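Long-range contacts in muconate lactonizing enzyme (Corynebacterium glutamicum, PDB 3I4K), which belongs by family to the enolase superfamily, pairing an N-terminal sheet-and-helix domain with a C-terminal barrel-type domain that holds a magnesium ion: residues E33-L38 against E64-M69; N45-Y50 against W118-N123; R135-V140 against D349-I354. One frame throughout, in Å; residues are numbered along the deposited sequence.

Contact 1: E33-L38 against E64-M69; sequences EQHILL and ESVETM
In the N-terminal domain of this enolase-superfamily protein, His35 and Leu37 on the middle strand of a three-stranded antiparallel sheet pack against Val66 and Met69, in the first turn of helix 66-81. Val66 is the hub. Its CG1 sits between the backbone N and the carbonyl carbon (chi1 48°) and meets His35 CB at 3.8 Å, while its CG2 approaches Leu37 CB at 4.2 Å. A branched, rigid valine suits a place where two methyls must address two residues, His35 and Leu37, that are two apart on the strand and both face the helix. Leu37 has CG anti to its backbone N (chi1 179°), and CD2 lies 3.8 Å from CB of Met69, modelled as selenomethionine, the two side chains sliding past each other in opposite directions. Met69 then goes on to touch Tyr105 and Ala106 of helix 104-121, where a long, flexible chain is useful.

His35 offers the helix its CB, and its imidazole is engaged separately: ND1 is hydrogen-bonded to Asp17 on the adjacent strand 8-25. The start of the helix is capped by Ser65, whose OG accepts from Thr68 N at 3.3 Å in a nearly straight bond (168°) and donates to Glu67 OE1 at 2.8 Å. Glu67 also forms a salt bridge with Arg374.

The two segments are thus joined by carbon alone. Such a contact draws its stability from burying methyl and methylene groups and imposes little directional demand, while the polar groups around it find partners of their own.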
loop_
_atom_site.group_PDB
_atom_site.type_symbol
_atom_site.label_atom_id
_atom_site.label_comp_id
_atom_site.label_asym_id
_atom_site.label_seq_id
_atom_site.Cartn_x
_atom_site.Cartn_y
_atom_site.Cartn_z
ATOM N N GLU A 33 -2.685 -25.593 -23.372
ATOM C CA GLU A 33 -3.064 -24.234 -23.735
ATOM C C GLU A 33 -3.526 -23.450 -22.500
ATOM O O GLU A 33 -4.044 -24.028 -21.539
ATOM C CB GLU A 33 -4.182 -24.261 -24.777
ATOM C CG GLU A 33 -5.420 -25.008 -24.332
ATOM C CD GLU A 33 -6.523 -24.980 -25.376
ATOM O OE1 GLU A 33 -7.623 -25.506 -25.100
ATOM O OE2 GLU A 33 -6.289 -24.430 -26.473
ATOM N N GLN A 34 -3.340 -22.135 -22.521
ATOM C CA GLN A 34 -3.765 -21.315 -21.400
ATOM C C GLN A 34 -5.091 -20.665 -21.751
ATOM O O GLN A 34 -5.355 -20.356 -22.916
ATOM C CB GLN A 34 -2.717 -20.243 -21.077
ATOM C CG GLN A 34 -3.140 -19.248 -19.988
ATOM C CD GLN A 34 -3.296 -19.881 -18.605
ATOM O OE1 GLN A 34 -3.971 -20.899 -18.444
ATOM N NE2 GLN A 34 -2.679 -19.265 -17.598
ATOM N N HIS A 35 -5.931 -20.484 -20.740
ATOM C CA HIS A 35 -7.237 -19.871 -20.912
ATOM C C HIS A 35 -7.150 -18.504 -20.265
ATOM O O HIS A 35 -6.805 -18.373 -19.089
ATOM C CB HIS A 35 -8.307 -20.723 -20.232
ATOM C CG HIS A 35 -8.157 -22.187 -20.501
ATOM N ND1 HIS A 35 -8.200 -22.717 -21.772
ATOM C CD2 HIS A 35 -7.908 -23.226 -19.668
ATOM C CE1 HIS A 35 -7.980 -24.019 -21.711
ATOM N NE2 HIS A 35 -7.798 -24.351 -20.447
ATOM N N ILE A 36 -7.468 -17.481 -21.042
ATOM C CA ILE A 36 -7.381 -16.124 -20.559
ATOM C C ILE A 36 -8.669 -15.351 -20.767
ATOM O O ILE A 36 -9.233 -15.349 -21.861
ATOM C CB ILE A 36 -6.232 -15.404 -21.286
ATOM C CG1 ILE A 36 -4.946 -16.218 -21.110
ATOM C CG2 ILE A 36 -6.080 -13.981 -20.771
ATOM C CD1 ILE A 36 -3.774 -15.728 -21.922
ATOM N N LEU A 37 -9.153 -14.715 -19.708
ATOM C CA LEU A 37 -10.347 -13.898 -19.829
ATOM C C LEU A 37 -9.843 -12.485 -20.073
ATOM O O LEU A 37 -9.505 -11.774 -19.125
ATOM C CB LEU A 37 -11.179 -13.903 -18.550
ATOM C CG LEU A 37 -12.409 -13.001 -18.710
ATOM C CD1 LEU A 37 -13.401 -13.685 -19.652
ATOM C CD2 LEU A 37 -13.059 -12.714 -17.362
ATOM N N LEU A 38 -9.773 -12.086 -21.340
ATOM C CA LEU A 38 -9.310 -10.746 -21.680
ATOM C C LEU A 38 -10.460 -9.781 -21.445
ATOM O O LEU A 38 -11.463 -9.814 -22.152
ATOM C CB LEU A 38 -8.858 -10.694 -23.141
ATOM C CG LEU A 38 -8.230 -9.389 -23.643
ATOM C CD1 LEU A 38 -6.906 -9.122 -22.932
ATOM C CD2 LEU A 38 -7.997 -9.504 -25.145
ATOM N N GLU A 64 -11.404 -20.824 -9.214
ATOM C CA GLU A 64 -11.892 -19.872 -10.198
ATOM C C GLU A 64 -11.401 -20.287 -11.566
ATOM O O GLU A 64 -10.311 -20.844 -11.697
ATOM C CB GLU A 64 -11.386 -18.464 -9.897
ATOM C CG GLU A 64 -12.218 -17.733 -8.869
ATOM C CD GLU A 64 -11.778 -16.298 -8.717
ATOM O OE1 GLU A 64 -10.972 -16.006 -7.793
ATOM O OE2 GLU A 64 -12.238 -15.470 -9.540
ATOM N N SER A 65 -12.209 -20.024 -12.587
ATOM C CA SER A 65 -11.815 -20.357 -13.948
ATOM C C SER A 65 -12.312 -19.290 -14.909
ATOM O O SER A 65 -13.183 -18.474 -14.574
ATOM C CB SER A 65 -12.386 -21.714 -14.369
ATOM O OG SER A 65 -13.789 -21.630 -14.536
ATOM N N VAL A 66 -11.753 -19.302 -16.110
ATOM C CA VAL A 66 -12.147 -18.350 -17.127
ATOM C C VAL A 66 -13.678 -18.285 -17.215
ATOM O O VAL A 66 -14.242 -17.199 -17.328
ATOM C CB VAL A 66 -11.518 -18.731 -18.490
ATOM C CG1 VAL A 66 -11.734 -20.214 -18.781
ATOM C CG2 VAL A 66 -12.120 -17.890 -19.585
ATOM N N GLU A 67 -14.350 -19.438 -17.136
ATOM C CA GLU A 67 -15.817 -19.472 -17.195
ATOM C C GLU A 67 -16.410 -18.770 -15.974
ATOM O O GLU A 67 -17.326 -17.948 -16.084
ATOM C CB GLU A 67 -16.344 -20.915 -17.230
ATOM C CG GLU A 67 -15.942 -21.762 -18.436
ATOM C CD GLU A 67 -14.564 -22.357 -18.299
ATOM O OE1 GLU A 67 -14.158 -22.622 -17.148
ATOM O OE2 GLU A 67 -13.890 -22.576 -19.333
ATOM N N THR A 68 -15.884 -19.119 -14.806
ATOM C CA THR A 68 -16.321 -18.547 -13.541
ATOM C C THR A 68 -16.105 -17.048 -13.502
ATOM O O THR A 68 -16.942 -16.305 -12.999
ATOM C CB THR A 68 -15.550 -19.197 -12.366
ATOM O OG1 THR A 68 -16.359 -20.226 -11.788
ATOM C CG2 THR A 68 -15.155 -18.172 -11.325
HETATM N N MSE A 69 -14.974 -16.603 -14.027
HETATM C CA MSE A 69 -14.662 -15.180 -14.017
HETATM C C MSE A 69 -15.520 -14.361 -14.979
HETATM O O MSE A 69 -15.874 -13.212 -14.689
HETATM C CB MSE A 69 -13.178 -14.979 -14.311
HETATM C CG MSE A 69 -12.280 -15.506 -13.189
HETATM SE SE MSE A 69 -10.384 -15.308 -13.539
HETATM C CE MSE A 69 -10.016 -16.989 -14.400
#

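Contact 2: N45-Y50 against W118-N123; sequences NGVIGY and WARSLN
Val47 and Arg120 make the closely packed part of this contact: Val47 CG2, anti to its own backbone N, rests 3.8 Å from Arg120 CB, and the two side chains cross obliquely. Valine is apt here because it is compact enough to lie against the base of a long arginine. Beside it, Ser121 OG is hydrogen-bonded to Ala117 O, one turn back in its own helix, and also stands 3.0 Å from Asn45 OD1.

The other side is looser. Arg120 CD comes no nearer than 4.1 Å to Ile48 O, and the extended chain carries the guanidinium on to Asp116, with which NE forms a salt bridge. Asp116 accepts from Tyr50 N as well, so this one carboxylate links the arginine to the strand. All the touching residues remain partly exposed, which fits the polar ends of Asn45, Arg120 and Ser121.

Past Ser121 the helix closes in a Schellman motif with Asn123 at positive phi (62°), which asparagine tolerates better than most residues other than glycine. The whole is the C-terminal end of a helix laid against the hairpin turn between strands 30-43 and 48-53 of an antiparallel sheet.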
loop_
_atom_site.group_PDB
_atom_site.type_symbol
_atom_site.label_atom_id
_atom_site.label_comp_id
_atom_site.label_asym_id
_atom_site.label_seq_id
_atom_site.Cartn_x
_atom_site.Cartn_y
_atom_site.Cartn_z
ATOM N N ASN A 45 -13.775 8.691 -23.999
ATOM C CA ASN A 45 -12.780 9.295 -24.880
ATOM C C ASN A 45 -12.185 8.309 -25.881
ATOM O O ASN A 45 -11.126 8.561 -26.452
ATOM C CB ASN A 45 -11.654 9.918 -24.048
ATOM C CG ASN A 45 -11.032 8.929 -23.077
ATOM O OD1 ASN A 45 -10.075 9.246 -22.375
ATOM N ND2 ASN A 45 -11.582 7.722 -23.035
ATOM N N GLY A 46 -12.860 7.181 -26.080
ATOM C CA GLY A 46 -12.384 6.191 -27.030
ATOM C C GLY A 46 -11.269 5.257 -26.592
ATOM O O GLY A 46 -11.027 4.242 -27.249
ATOM N N VAL A 47 -10.578 5.579 -25.503
ATOM C CA VAL A 47 -9.493 4.717 -25.038
ATOM C C VAL A 47 -10.021 3.384 -24.506
ATOM O O VAL A 47 -11.109 3.322 -23.928
ATOM C CB VAL A 47 -8.660 5.402 -23.937
ATOM C CG1 VAL A 47 -9.561 5.853 -22.821
ATOM C CG2 VAL A 47 -7.608 4.441 -23.397
ATOM N N ILE A 48 -9.248 2.323 -24.719
ATOM C CA ILE A 48 -9.620 0.983 -24.266
ATOM C C ILE A 48 -8.519 0.365 -23.395
ATOM O O ILE A 48 -7.380 0.207 -23.843
ATOM C CB ILE A 48 -9.878 0.046 -25.470
ATOM C CG1 ILE A 48 -10.925 0.665 -26.400
ATOM C CG2 ILE A 48 -10.369 -1.312 -24.987
ATOM C CD1 ILE A 48 -11.231 -0.184 -27.624
ATOM N N GLY A 49 -8.865 0.020 -22.153
ATOM C CA GLY A 49 -7.905 -0.587 -21.241
ATOM C C GLY A 49 -8.114 -2.088 -21.140
ATOM O O GLY A 49 -9.250 -2.557 -21.143
ATOM N N TYR A 50 -7.026 -2.848 -21.038
ATOM C CA TYR A 50 -7.125 -4.304 -20.969
ATOM C C TYR A 50 -6.590 -4.942 -19.692
ATOM O O TYR A 50 -5.589 -4.496 -19.123
ATOM C CB TYR A 50 -6.409 -4.921 -22.170
ATOM C CG TYR A 50 -7.045 -4.570 -23.491
ATOM C CD1 TYR A 50 -8.248 -5.155 -23.884
ATOM C CD2 TYR A 50 -6.464 -3.625 -24.335
ATOM C CE1 TYR A 50 -8.856 -4.810 -25.082
ATOM C CE2 TYR A 50 -7.065 -3.270 -25.537
ATOM C CZ TYR A 50 -8.262 -3.867 -25.907
ATOM O OH TYR A 50 -8.861 -3.530 -27.100
ATOM N N TRP A 118 -6.929 4.252 -17.692
ATOM C CA TRP A 118 -6.596 5.521 -17.045
ATOM C C TRP A 118 -5.177 6.000 -17.384
ATOM O O TRP A 118 -4.970 7.170 -17.714
ATOM C CB TRP A 118 -6.763 5.372 -15.529
ATOM C CG TRP A 118 -6.917 6.663 -14.772
ATOM C CD1 TRP A 118 -7.199 7.896 -15.289
ATOM C CD2 TRP A 118 -6.861 6.829 -13.351
ATOM N NE1 TRP A 118 -7.325 8.819 -14.278
ATOM C CE2 TRP A 118 -7.123 8.190 -13.077
ATOM C CE3 TRP A 118 -6.616 5.957 -12.280
ATOM C CZ2 TRP A 118 -7.146 8.702 -11.777
ATOM C CZ3 TRP A 118 -6.640 6.465 -10.988
ATOM C CH2 TRP A 118 -6.904 7.825 -10.748
ATOM N N ALA A 119 -4.202 5.098 -17.309
ATOM C CA ALA A 119 -2.822 5.456 -17.611
ATOM C C ALA A 119 -2.661 5.904 -19.070
ATOM O O ALA A 119 -1.868 6.797 -19.368
ATOM C CB ALA A 119 -1.899 4.283 -17.313
ATOM N N ARG A 120 -3.399 5.275 -19.980
ATOM C CA ARG A 120 -3.320 5.651 -21.390
ATOM C C ARG A 120 -4.008 7.000 -21.597
ATOM O O ARG A 120 -3.526 7.840 -22.362
ATOM C CB ARG A 120 -3.964 4.575 -22.274
ATOM C CG ARG A 120 -3.102 3.324 -22.433
ATOM C CD ARG A 120 -3.825 2.230 -23.200
ATOM N NE ARG A 120 -3.011 1.026 -23.332
ATOM C CZ ARG A 120 -1.955 0.922 -24.130
ATOM N NH1 ARG A 120 -1.583 1.954 -24.880
ATOM N NH2 ARG A 120 -1.253 -0.202 -24.161
ATOM N N SER A 121 -5.125 7.205 -20.901
ATOM C CA SER A 121 -5.865 8.455 -20.993
ATOM C C SER A 121 -5.023 9.628 -20.509
ATOM O O SER A 121 -5.179 10.751 -20.992
ATOM C CB SER A 121 -7.147 8.394 -20.157
ATOM O OG SER A 121 -8.128 7.565 -20.753
ATOM N N LEU A 122 -4.138 9.372 -19.549
ATOM C CA LEU A 122 -3.280 10.420 -19.000
ATOM C C LEU A 122 -1.956 10.423 -19.743
ATOM O O LEU A 122 -1.084 11.263 -19.502
ATOM C CB LEU A 122 -3.026 10.174 -17.513
ATOM C CG LEU A 122 -4.225 10.026 -16.573
ATOM C CD1 LEU A 122 -3.704 9.749 -15.160
ATOM C CD2 LEU A 122 -5.089 11.286 -16.589
ATOM N N ASN A 123 -1.819 9.460 -20.646
ATOM C CA ASN A 123 -0.623 9.296 -21.456
ATOM C C ASN A 123 0.628 8.996 -20.630
ATOM O O ASN A 123 1.670 9.644 -20.782
ATOM C CB ASN A 123 -0.402 10.536 -22.333
ATOM C CG ASN A 123 0.596 10.284 -23.447
ATOM O OD1 ASN A 123 0.428 9.362 -24.252
ATOM N ND2 ASN A 123 1.645 11.099 -23.500
#

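Contact 3: R135-V140 against D349-I354; sequences RDKVDV and DGQVAI
Val138 and Val352 form the central hydrogen-bonded pair of two antiparallel strands; the axes of strands 137-139 and 351-353 come within 4.8 Å, their directions 160° apart. Val138 N donates to Val352 O and Val352 N to Val138 O, each at 3.2 Å. Outside this pair, Ile354 N gives an almost straight bond (178°) to Asp136 O at 3.0 Å, and Val140 N bonds to Gly350 O at 2.9 Å. Gly350, with phi at 75°, suits a backbone conformation that most other residues adopt reluctantly. A water donates to both Gly350 O and Val140 O, adding a bridge at that end.

Apolar contacts gather on the face of Val138 and Val352, which lie side by side with Val138 CG2 3.7 Å from Val352 CG1. Val140 CG2 presses to 3.4 Å from the same Val352 CG1, a tight fit. Ile354 crosses Val138 at about a right angle, its CD1 4.2 Å from Val138 CG1. Beta-branched residues suit both the extended backbone and this close packing.

Lys137 and Asp139 are exposed and Gln351 partly so, as suits long or charged polar chains; Gln351 passes at a slant to Lys137 and runs alongside Asp139.

Against the valines lies helix 308-320, where Leu315 meets both Val138 and Val352, and Ala319 meets Ile354. Strand 137-144 has strand 167-171 as its other neighbour in the sheet, and Asp139 also bonds through its backbone to Thr328 of strand 327-328.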
loop_
_atom_site.group_PDB
_atom_site.type_symbol
_atom_site.label_atom_id
_atom_site.label_comp_id
_atom_site.label_asym_id
_atom_site.label_seq_id
_atom_site.Cartn_x
_atom_site.Cartn_y
_atom_site.Cartn_z
ATOM N N ARG A 135 12.807 0.386 -10.809
ATOM C CA ARG A 135 13.647 -0.451 -11.665
ATOM C C ARG A 135 13.071 -0.517 -13.078
ATOM O O ARG A 135 11.869 -0.294 -13.283
ATOM C CB ARG A 135 13.719 -1.864 -11.091
ATOM C CG ARG A 135 12.353 -2.539 -11.050
ATOM C CD ARG A 135 12.367 -3.922 -10.410
ATOM N NE ARG A 135 12.086 -3.896 -8.975
ATOM C CZ ARG A 135 13.021 -3.939 -8.038
ATOM N NH1 ARG A 135 14.299 -4.003 -8.391
ATOM N NH2 ARG A 135 12.682 -3.953 -6.757
ATOM N N ASP A 136 13.925 -0.828 -14.052
ATOM C CA ASP A 136 13.476 -0.924 -15.439
ATOM C C ASP A 136 13.683 -2.316 -16.010
ATOM O O ASP A 136 13.505 -2.535 -17.207
ATOM C CB ASP A 136 14.181 0.118 -16.321
ATOM C CG ASP A 136 15.693 0.122 -16.147
ATOM O OD1 ASP A 136 16.313 -0.958 -16.206
ATOM O OD2 ASP A 136 16.267 1.219 -15.965
ATOM N N LYS A 137 14.060 -3.252 -15.143
ATOM C CA LYS A 137 14.277 -4.639 -15.544
ATOM C C LYS A 137 14.294 -5.530 -14.301
ATOM O O LYS A 137 14.764 -5.120 -13.238
ATOM C CB LYS A 137 15.594 -4.780 -16.305
ATOM C CG LYS A 137 16.821 -4.593 -15.447
ATOM C CD LYS A 137 18.096 -4.762 -16.260
ATOM C CE LYS A 137 19.329 -4.603 -15.374
ATOM N NZ LYS A 137 20.589 -4.955 -16.086
ATOM N N VAL A 138 13.790 -6.751 -14.441
ATOM C CA VAL A 138 13.735 -7.687 -13.323
ATOM C C VAL A 138 14.340 -9.038 -13.671
ATOM O O VAL A 138 14.481 -9.386 -14.845
ATOM C CB VAL A 138 12.268 -7.932 -12.867
ATOM C CG1 VAL A 138 11.639 -6.629 -12.386
ATOM C CG2 VAL A 138 11.445 -8.507 -14.018
ATOM N N ASP A 139 14.717 -9.798 -12.651
ATOM C CA ASP A 139 15.251 -11.123 -12.897
ATOM C C ASP A 139 14.061 -12.045 -13.130
ATOM O O ASP A 139 12.959 -11.799 -12.628
ATOM C CB ASP A 139 16.091 -11.598 -11.719
ATOM C CG ASP A 139 17.394 -10.825 -11.599
ATOM O OD1 ASP A 139 18.071 -10.649 -12.636
ATOM O OD2 ASP A 139 17.748 -10.396 -10.482
ATOM N N VAL A 140 14.281 -13.096 -13.908
ATOM C CA VAL A 140 13.216 -14.031 -14.218
ATOM C C VAL A 140 13.637 -15.465 -13.959
ATOM O O VAL A 140 14.648 -15.943 -14.486
ATOM C CB VAL A 140 12.765 -13.884 -15.698
ATOM C CG1 VAL A 140 11.627 -14.865 -16.011
ATOM C CG2 VAL A 140 12.306 -12.457 -15.951
ATOM N N ASP A 349 19.745 -12.459 -20.881
ATOM C CA ASP A 349 20.609 -12.547 -19.714
ATOM C C ASP A 349 19.850 -12.795 -18.408
ATOM O O ASP A 349 20.185 -12.233 -17.366
ATOM C CB ASP A 349 21.453 -11.272 -19.607
ATOM C CG ASP A 349 22.284 -11.021 -20.855
ATOM O OD1 ASP A 349 23.121 -11.891 -21.193
ATOM O OD2 ASP A 349 22.097 -9.962 -21.498
ATOM N N GLY A 350 18.823 -13.636 -18.476
ATOM C CA GLY A 350 18.056 -13.966 -17.288
ATOM C C GLY A 350 17.105 -12.892 -16.805
ATOM O O GLY A 350 16.579 -12.974 -15.693
ATOM N N GLN A 351 16.868 -11.887 -17.635
ATOM C CA GLN A 351 15.971 -10.816 -17.249
ATOM C C GLN A 351 14.989 -10.477 -18.351
ATOM O O GLN A 351 15.002 -11.064 -19.426
ATOM C CB GLN A 351 16.767 -9.556 -16.905
ATOM C CG GLN A 351 17.984 -9.784 -16.027
ATOM C CD GLN A 351 18.434 -8.504 -15.353
ATOM O OE1 GLN A 351 17.893 -8.111 -14.316
ATOM N NE2 GLN A 351 19.411 -7.834 -15.947
ATOM N N VAL A 352 14.131 -9.519 -18.059
ATOM C CA VAL A 352 13.160 -9.032 -19.016
ATOM C C VAL A 352 12.995 -7.555 -18.684
ATOM O O VAL A 352 12.900 -7.182 -17.511
ATOM C CB VAL A 352 11.807 -9.766 -18.895
ATOM C CG1 VAL A 352 11.252 -9.632 -17.493
ATOM C CG2 VAL A 352 10.824 -9.209 -19.916
ATOM N N ALA A 353 13.000 -6.713 -19.711
ATOM C CA ALA A 353 12.869 -5.280 -19.503
ATOM C C ALA A 353 11.413 -4.898 -19.322
ATOM O O ALA A 353 10.526 -5.523 -19.896
ATOM C CB ALA A 353 13.466 -4.524 -20.685
ATOM N N ILE A 354 11.172 -3.876 -18.510
ATOM C CA ILE A 354 9.821 -3.403 -18.270
ATOM C C ILE A 354 9.324 -2.729 -19.539
ATOM O O ILE A 354 10.051 -1.963 -20.170
ATOM C CB ILE A 354 9.766 -2.380 -17.100
ATOM C CG1 ILE A 354 9.823 -3.104 -15.747
ATOM C CG2 ILE A 354 8.469 -1.569 -17.175
ATOM C CD1 ILE A 354 11.020 -3.985 -15.551
HETATM O O HOH W 1 17.484 -15.208 -14.011
#

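Overall arrangement
Contacts 1 and 2 belong to the N-terminal domain and contact 3 to the barrel-type sheet, on the opposite side of the chain's centre from contact 1. The first two, with centres 24 Å apart, share the three-stranded sheet through neighbouring strands 30-43 and 48-53 and touch where Leu38 packs on Tyr50; their segments alternate along the chain. Contact 3 follows both in sequence, its centre 27 Å from that of contact 1 and 26 Å from that of contact 2, without touching either. Its first strand comes next after helix 104-121, and its second returns from beyond the strands carrying the magnesium ligands Asp200 and Glu226, bringing a late part of the chain back beside strand 137-144.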